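Protein SCO1 homolog 1, mitochondrial (Arabidopsis thaliana, PDB 6N5U) binds copper(I) through its thioredoxin-fold domain and is thought to act as a mitochondrial chaperone delivering copper to cytochrome c oxidase. Local coordinates at residues L28-H41 against L128-M142. Sequence-based numbering, arbitrary orientation.
Sequences LMGKWTILYFGFTH and LVDHSIVMYLMSPEM. With CU1 (copper (I) ion), chain D.
Leu-28 and Met-29 receive the folded-back side chain of Met-142: its CE meets Leu-28 CD2, while its CG lies 3.8 Å from Met-29 CG. Gly-30 N then reaches into the type I turn of Ser-139 to Met-142 and gives a nearly straight bond (172°) to Pro-140 O, in the carbonyl plane and on a lone pair. One face of the Trp-32 indole is paved by CH-pi contacts, Pro-140 CD lying 3.8 Å from the centroid of the five-membered ring and Ser-139 CA over the six-membered one. Antiparallel pairing follows. Thr-33 exchanges two backbone bonds with Met-138, as Leu-35 does with Tyr-136, and between them Ile-34 and Leu-137 form a non-hydrogen-bonded pair. Strand 68-74 flanks the other side of strand 32-38, continuing the central thioredoxin-fold sheet. Leu-35 CD1 packs on Met-138 CG (3.7 Å), and Phe-37 CE1 on Tyr-136 CE2. Beyond the paired strands, Val-129 CB sits over a face of the Phe-39 ring. The His-131 imidazole, set between its backbone N and carbonyl carbon (chi1 63°), meets this ring rim to rim, planes at 86°. Its NE2 binds copper at 2.5 Å and its ND1 donates to Ser-132 O from above that carbonyl plane, which together would limit the imidazole's rotation. With Cys-42 and Cys-46, the site illustrates soft-ligand matching: two cysteine sulfurs and one imidazole nitrogen give a three-coordinate environment suited to copper(I).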
loop_
_atom_site.group_PDB
_atom_site.type_symbol
_atom_site.label_atom_id
_atom_site.label_comp_id
_atom_site.label_asym_id
_atom_site.label_seq_id
_atom_site.Cartn_x
_atom_site.Cartn_y
_atom_site.Cartn_z
ATOM N N LEU A 28 -1.727 -0.008 12.739
ATOM C CA LEU A 28 -1.207 1.021 11.842
ATOM C C LEU A 28 -1.354 2.412 12.450
ATOM O O LEU A 28 -0.731 3.356 11.964
ATOM C CB LEU A 28 -1.939 0.937 10.491
ATOM C CG LEU A 28 -1.427 -0.061 9.422
ATOM C CD1 LEU A 28 -1.425 -1.507 9.922
ATOM C CD2 LEU A 28 -2.309 0.001 8.170
ATOM N N MET A 29 -2.174 2.536 13.511
ATOM C CA MET A 29 -2.427 3.800 14.223
ATOM C C MET A 29 -1.195 4.288 14.987
ATOM O O MET A 29 -0.326 3.485 15.367
ATOM C CB MET A 29 -3.646 3.673 15.154
ATOM C CG MET A 29 -4.956 3.802 14.435
ATOM S SD MET A 29 -6.366 3.284 15.430
ATOM C CE MET A 29 -6.851 4.870 16.225
ATOM N N GLY A 30 -1.122 5.608 15.165
ATOM C CA GLY A 30 -0.014 6.275 15.838
ATOM C C GLY A 30 0.954 6.972 14.899
ATOM O O GLY A 30 1.808 7.732 15.361
ATOM N N LYS A 31 0.844 6.710 13.575
ATOM C CA LYS A 31 1.694 7.315 12.542
ATOM C C LYS A 31 0.918 7.561 11.247
ATOM O O LYS A 31 -0.019 6.805 10.954
ATOM C CB LYS A 31 2.897 6.400 12.220
ATOM C CG LYS A 31 3.995 6.372 13.282
ATOM C CD LYS A 31 5.371 6.255 12.660
ATOM C CE LYS A 31 6.447 6.071 13.699
ATOM N NZ LYS A 31 7.800 6.053 13.089
ATOM N N TRP A 32 1.330 8.594 10.451
ATOM C CA TRP A 32 0.768 8.877 9.113
ATOM C C TRP A 32 1.133 7.686 8.226
ATOM O O TRP A 32 2.284 7.211 8.268
ATOM C CB TRP A 32 1.342 10.165 8.502
ATOM C CG TRP A 32 0.701 11.403 9.015
ATOM C CD1 TRP A 32 1.081 12.128 10.101
ATOM C CD2 TRP A 32 -0.483 12.031 8.506
ATOM N NE1 TRP A 32 0.235 13.194 10.277
ATOM C CE2 TRP A 32 -0.749 13.144 9.328
ATOM C CE3 TRP A 32 -1.329 11.776 7.417
ATOM C CZ2 TRP A 32 -1.826 13.994 9.106
ATOM C CZ3 TRP A 32 -2.412 12.614 7.208
ATOM C CH2 TRP A 32 -2.641 13.717 8.037
ATOM N N THR A 33 0.145 7.183 7.467
ATOM C CA THR A 33 0.288 5.978 6.656
ATOM C C THR A 33 -0.155 6.179 5.211
ATOM O O THR A 33 -1.148 6.872 4.963
ATOM C CB THR A 33 -0.496 4.857 7.364
ATOM O OG1 THR A 33 0.051 4.654 8.668
ATOM C CG2 THR A 33 -0.502 3.548 6.607
ATOM N N ILE A 34 0.563 5.548 4.259
ATOM C CA ILE A 34 0.186 5.563 2.840
ATOM C C ILE A 34 -0.032 4.123 2.420
ATOM O O ILE A 34 0.909 3.346 2.483
ATOM C CB ILE A 34 1.159 6.329 1.883
ATOM C CG1 ILE A 34 1.335 7.808 2.308
ATOM C CG2 ILE A 34 0.656 6.238 0.430
ATOM C CD1 ILE A 34 2.508 8.558 1.658
ATOM N N LEU A 35 -1.269 3.754 2.011
ATOM C CA LEU A 35 -1.603 2.371 1.616
ATOM C C LEU A 35 -1.612 2.231 0.096
ATOM O O LEU A 35 -2.255 3.032 -0.574
ATOM C CB LEU A 35 -2.969 1.910 2.164
ATOM C CG LEU A 35 -3.350 2.181 3.614
ATOM C CD1 LEU A 35 -4.851 2.087 3.772
ATOM C CD2 LEU A 35 -2.748 1.169 4.553
ATOM N N TYR A 36 -0.889 1.241 -0.441
ATOM C CA TYR A 36 -0.805 0.967 -1.875
ATOM C C TYR A 36 -1.243 -0.470 -2.072
ATOM O O TYR A 36 -0.723 -1.380 -1.416
ATOM C CB TYR A 36 0.623 1.220 -2.470
ATOM C CG TYR A 36 0.756 0.807 -3.926
ATOM C CD1 TYR A 36 0.237 1.601 -4.946
ATOM C CD2 TYR A 36 1.317 -0.420 -4.278
ATOM C CE1 TYR A 36 0.253 1.177 -6.279
ATOM C CE2 TYR A 36 1.341 -0.855 -5.607
ATOM C CZ TYR A 36 0.820 -0.046 -6.607
ATOM O OH TYR A 36 0.845 -0.452 -7.923
ATOM N N PHE A 37 -2.210 -0.676 -2.957
ATOM C CA PHE A 37 -2.706 -2.028 -3.236
ATOM C C PHE A 37 -1.990 -2.511 -4.494
ATOM O O PHE A 37 -1.946 -1.782 -5.499
ATOM C CB PHE A 37 -4.240 -2.016 -3.406
ATOM C CG PHE A 37 -5.038 -1.807 -2.127
ATOM C CD1 PHE A 37 -5.123 -0.549 -1.533
ATOM C CD2 PHE A 37 -5.729 -2.866 -1.535
ATOM C CE1 PHE A 37 -5.831 -0.361 -0.348
ATOM C CE2 PHE A 37 -6.449 -2.673 -0.349
ATOM C CZ PHE A 37 -6.482 -1.421 0.240
ATOM N N GLY A 38 -1.377 -3.683 -4.396
ATOM C CA GLY A 38 -0.620 -4.260 -5.498
ATOM C C GLY A 38 -0.499 -5.763 -5.434
ATOM O O GLY A 38 -1.231 -6.401 -4.682
ATOM N N PHE A 39 0.413 -6.335 -6.251
ATOM C CA PHE A 39 0.733 -7.773 -6.342
ATOM C C PHE A 39 2.219 -7.976 -6.725
ATOM O O PHE A 39 2.701 -7.308 -7.635
ATOM C CB PHE A 39 -0.254 -8.544 -7.241
ATOM C CG PHE A 39 -0.132 -8.466 -8.746
ATOM C CD1 PHE A 39 -0.668 -7.392 -9.447
ATOM C CD2 PHE A 39 0.377 -9.539 -9.475
ATOM C CE1 PHE A 39 -0.586 -7.339 -10.843
ATOM C CE2 PHE A 39 0.444 -9.493 -10.873
ATOM C CZ PHE A 39 -0.028 -8.390 -11.546
ATOM N N THR A 40 2.952 -8.840 -5.988
ATOM C CA THR A 40 4.399 -9.037 -6.153
ATOM C C THR A 40 4.812 -9.469 -7.566
ATOM O O THR A 40 5.915 -9.150 -7.971
ATOM C CB THR A 40 5.003 -9.981 -5.076
ATOM O OG1 THR A 40 4.701 -11.339 -5.373
ATOM C CG2 THR A 40 4.574 -9.627 -3.654
ATOM N N HIS A 41 3.946 -10.125 -8.322
ATOM C CA HIS A 41 4.298 -10.585 -9.669
ATOM C C HIS A 41 4.002 -9.558 -10.774
ATOM O O HIS A 41 4.067 -9.905 -11.959
ATOM C CB HIS A 41 3.637 -11.953 -9.968
ATOM C CG HIS A 41 4.217 -13.078 -9.165
ATOM N ND1 HIS A 41 3.865 -13.257 -7.838
ATOM C CD2 HIS A 41 5.139 -14.010 -9.495
ATOM C CE1 HIS A 41 4.570 -14.291 -7.408
ATOM N NE2 HIS A 41 5.341 -14.782 -8.364
ATOM N N LEU A 128 -2.104 -12.468 -14.235
ATOM C CA LEU A 128 -1.797 -11.194 -13.610
ATOM C C LEU A 128 -3.076 -10.759 -12.922
ATOM O O LEU A 128 -4.106 -11.385 -13.119
ATOM C CB LEU A 128 -1.299 -10.133 -14.624
ATOM C CG LEU A 128 0.028 -10.409 -15.347
ATOM C CD1 LEU A 128 0.261 -9.432 -16.448
ATOM C CD2 LEU A 128 1.183 -10.407 -14.420
ATOM N N VAL A 129 -2.996 -9.785 -12.042
ATOM C CA VAL A 129 -4.159 -9.217 -11.373
ATOM C C VAL A 129 -4.329 -7.778 -11.885
ATOM O O VAL A 129 -3.413 -6.965 -11.786
ATOM C CB VAL A 129 -4.137 -9.323 -9.817
ATOM C CG1 VAL A 129 -5.354 -8.636 -9.205
ATOM C CG2 VAL A 129 -4.053 -10.783 -9.363
ATOM N N ASP A 130 -5.454 -7.523 -12.545
ATOM C CA ASP A 130 -5.809 -6.200 -13.047
ATOM C C ASP A 130 -6.422 -5.479 -11.843
ATOM O O ASP A 130 -7.305 -6.024 -11.184
ATOM C CB ASP A 130 -6.822 -6.348 -14.189
ATOM C CG ASP A 130 -7.182 -5.075 -14.910
ATOM O OD1 ASP A 130 -6.429 -4.095 -14.796
ATOM O OD2 ASP A 130 -8.212 -5.065 -15.601
ATOM N N HIS A 131 -5.904 -4.305 -11.502
ATOM C CA HIS A 131 -6.374 -3.600 -10.307
ATOM C C HIS A 131 -6.254 -2.096 -10.395
ATOM O O HIS A 131 -5.634 -1.565 -11.323
ATOM C CB HIS A 131 -5.627 -4.116 -9.054
ATOM C CG HIS A 131 -4.147 -3.843 -9.097
ATOM N ND1 HIS A 131 -3.607 -2.702 -8.531
ATOM C CD2 HIS A 131 -3.156 -4.553 -9.680
ATOM C CE1 HIS A 131 -2.308 -2.788 -8.739
ATOM N NE2 HIS A 131 -1.994 -3.894 -9.424
ATOM N N SER A 132 -6.847 -1.419 -9.399
ATOM C CA SER A 132 -6.884 0.037 -9.254
ATOM C C SER A 132 -5.488 0.509 -8.855
ATOM O O SER A 132 -4.893 -0.073 -7.938
ATOM C CB SER A 132 -7.882 0.431 -8.168
ATOM O OG SER A 132 -9.101 -0.289 -8.212
ATOM N N ILE A 133 -4.936 1.503 -9.574
ATOM C CA ILE A 133 -3.598 2.049 -9.257
ATOM C C ILE A 133 -3.871 3.217 -8.347
ATOM O O ILE A 133 -4.273 4.307 -8.797
ATOM C CB ILE A 133 -2.728 2.361 -10.494
ATOM C CG1 ILE A 133 -2.563 1.084 -11.338
ATOM C CG2 ILE A 133 -1.367 2.930 -10.068
ATOM C CD1 ILE A 133 -2.747 1.271 -12.815
ATOM N N VAL A 134 -3.775 2.931 -7.035
ATOM C CA VAL A 134 -4.204 3.820 -5.972
ATOM C C VAL A 134 -3.233 3.925 -4.763
ATOM O O VAL A 134 -2.573 2.960 -4.420
ATOM C CB VAL A 134 -5.600 3.271 -5.531
ATOM C CG1 VAL A 134 -6.110 3.963 -4.300
ATOM C CG2 VAL A 134 -6.637 3.390 -6.639
ATOM N N MET A 135 -3.213 5.090 -4.100
ATOM C CA MET A 135 -2.496 5.361 -2.856
ATOM C C MET A 135 -3.444 6.138 -1.961
ATOM O O MET A 135 -4.151 7.053 -2.424
ATOM C CB MET A 135 -1.167 6.113 -3.056
ATOM C CG MET A 135 -0.113 5.274 -3.706
ATOM S SD MET A 135 1.414 6.098 -4.136
ATOM C CE MET A 135 0.782 7.421 -5.317
ATOM N N TYR A 136 -3.468 5.764 -0.682
ATOM C CA TYR A 136 -4.376 6.353 0.295
ATOM C C TYR A 136 -3.615 6.900 1.468
ATOM O O TYR A 136 -2.977 6.133 2.194
ATOM C CB TYR A 136 -5.374 5.291 0.803
ATOM C CG TYR A 136 -6.339 4.756 -0.221
ATOM C CD1 TYR A 136 -7.380 5.544 -0.703
ATOM C CD2 TYR A 136 -6.263 3.437 -0.658
ATOM C CE1 TYR A 136 -8.310 5.042 -1.609
ATOM C CE2 TYR A 136 -7.201 2.917 -1.554
ATOM C CZ TYR A 136 -8.226 3.725 -2.024
ATOM O OH TYR A 136 -9.100 3.287 -2.988
ATOM N N LEU A 137 -3.677 8.212 1.672
ATOM C CA LEU A 137 -2.974 8.790 2.800
ATOM C C LEU A 137 -3.943 8.780 3.977
ATOM O O LEU A 137 -4.922 9.530 3.991
ATOM C CB LEU A 137 -2.416 10.196 2.460
ATOM C CG LEU A 137 -2.026 11.128 3.620
ATOM C CD1 LEU A 137 -0.642 10.800 4.166
ATOM C CD2 LEU A 137 -2.117 12.560 3.200
ATOM N N MET A 138 -3.706 7.850 4.909
ATOM C CA MET A 138 -4.439 7.674 6.163
ATOM C C MET A 138 -3.674 8.488 7.201
ATOM O O MET A 138 -2.450 8.615 7.093
ATOM C CB MET A 138 -4.437 6.194 6.605
ATOM C CG MET A 138 -5.079 5.239 5.624
ATOM S SD MET A 138 -6.829 5.587 5.319
ATOM C CE MET A 138 -6.734 5.939 3.676
ATOM N N SER A 139 -4.383 9.026 8.201
ATOM C CA SER A 139 -3.789 9.829 9.270
ATOM C C SER A 139 -3.345 8.977 10.510
ATOM O O SER A 139 -3.528 7.749 10.478
ATOM C CB SER A 139 -4.734 10.965 9.654
ATOM O OG SER A 139 -6.055 10.516 9.902
ATOM N N PRO A 140 -2.760 9.571 11.598
ATOM C CA PRO A 140 -2.351 8.751 12.757
ATOM C C PRO A 140 -3.494 8.092 13.542
ATOM O O PRO A 140 -3.226 7.277 14.428
ATOM C CB PRO A 140 -1.547 9.732 13.621
ATOM C CG PRO A 140 -1.199 10.864 12.705
ATOM C CD PRO A 140 -2.392 10.984 11.823
ATOM N N GLU A 141 -4.752 8.436 13.221
ATOM C CA GLU A 141 -5.936 7.811 13.828
ATOM C C GLU A 141 -6.653 6.944 12.781
ATOM O O GLU A 141 -7.803 6.554 12.978
ATOM C CB GLU A 141 -6.903 8.831 14.479
ATOM C CG GLU A 141 -6.304 9.774 15.526
ATOM C CD GLU A 141 -5.457 9.236 16.673
ATOM O OE1 GLU A 141 -5.908 8.298 17.371
ATOM O OE2 GLU A 141 -4.348 9.778 16.888
ATOM N N MET A 142 -5.936 6.610 11.693
ATOM C CA MET A 142 -6.379 5.795 10.557
ATOM C C MET A 142 -7.693 6.295 9.916
ATOM O O MET A 142 -8.573 5.499 9.578
ATOM C CB MET A 142 -6.441 4.288 10.892
ATOM C CG MET A 142 -5.116 3.566 10.688
ATOM S SD MET A 142 -4.589 3.312 8.965
ATOM C CE MET A 142 -5.639 1.911 8.483
HETATM CU CU CU1 D . 0.368 -3.941 -10.336
#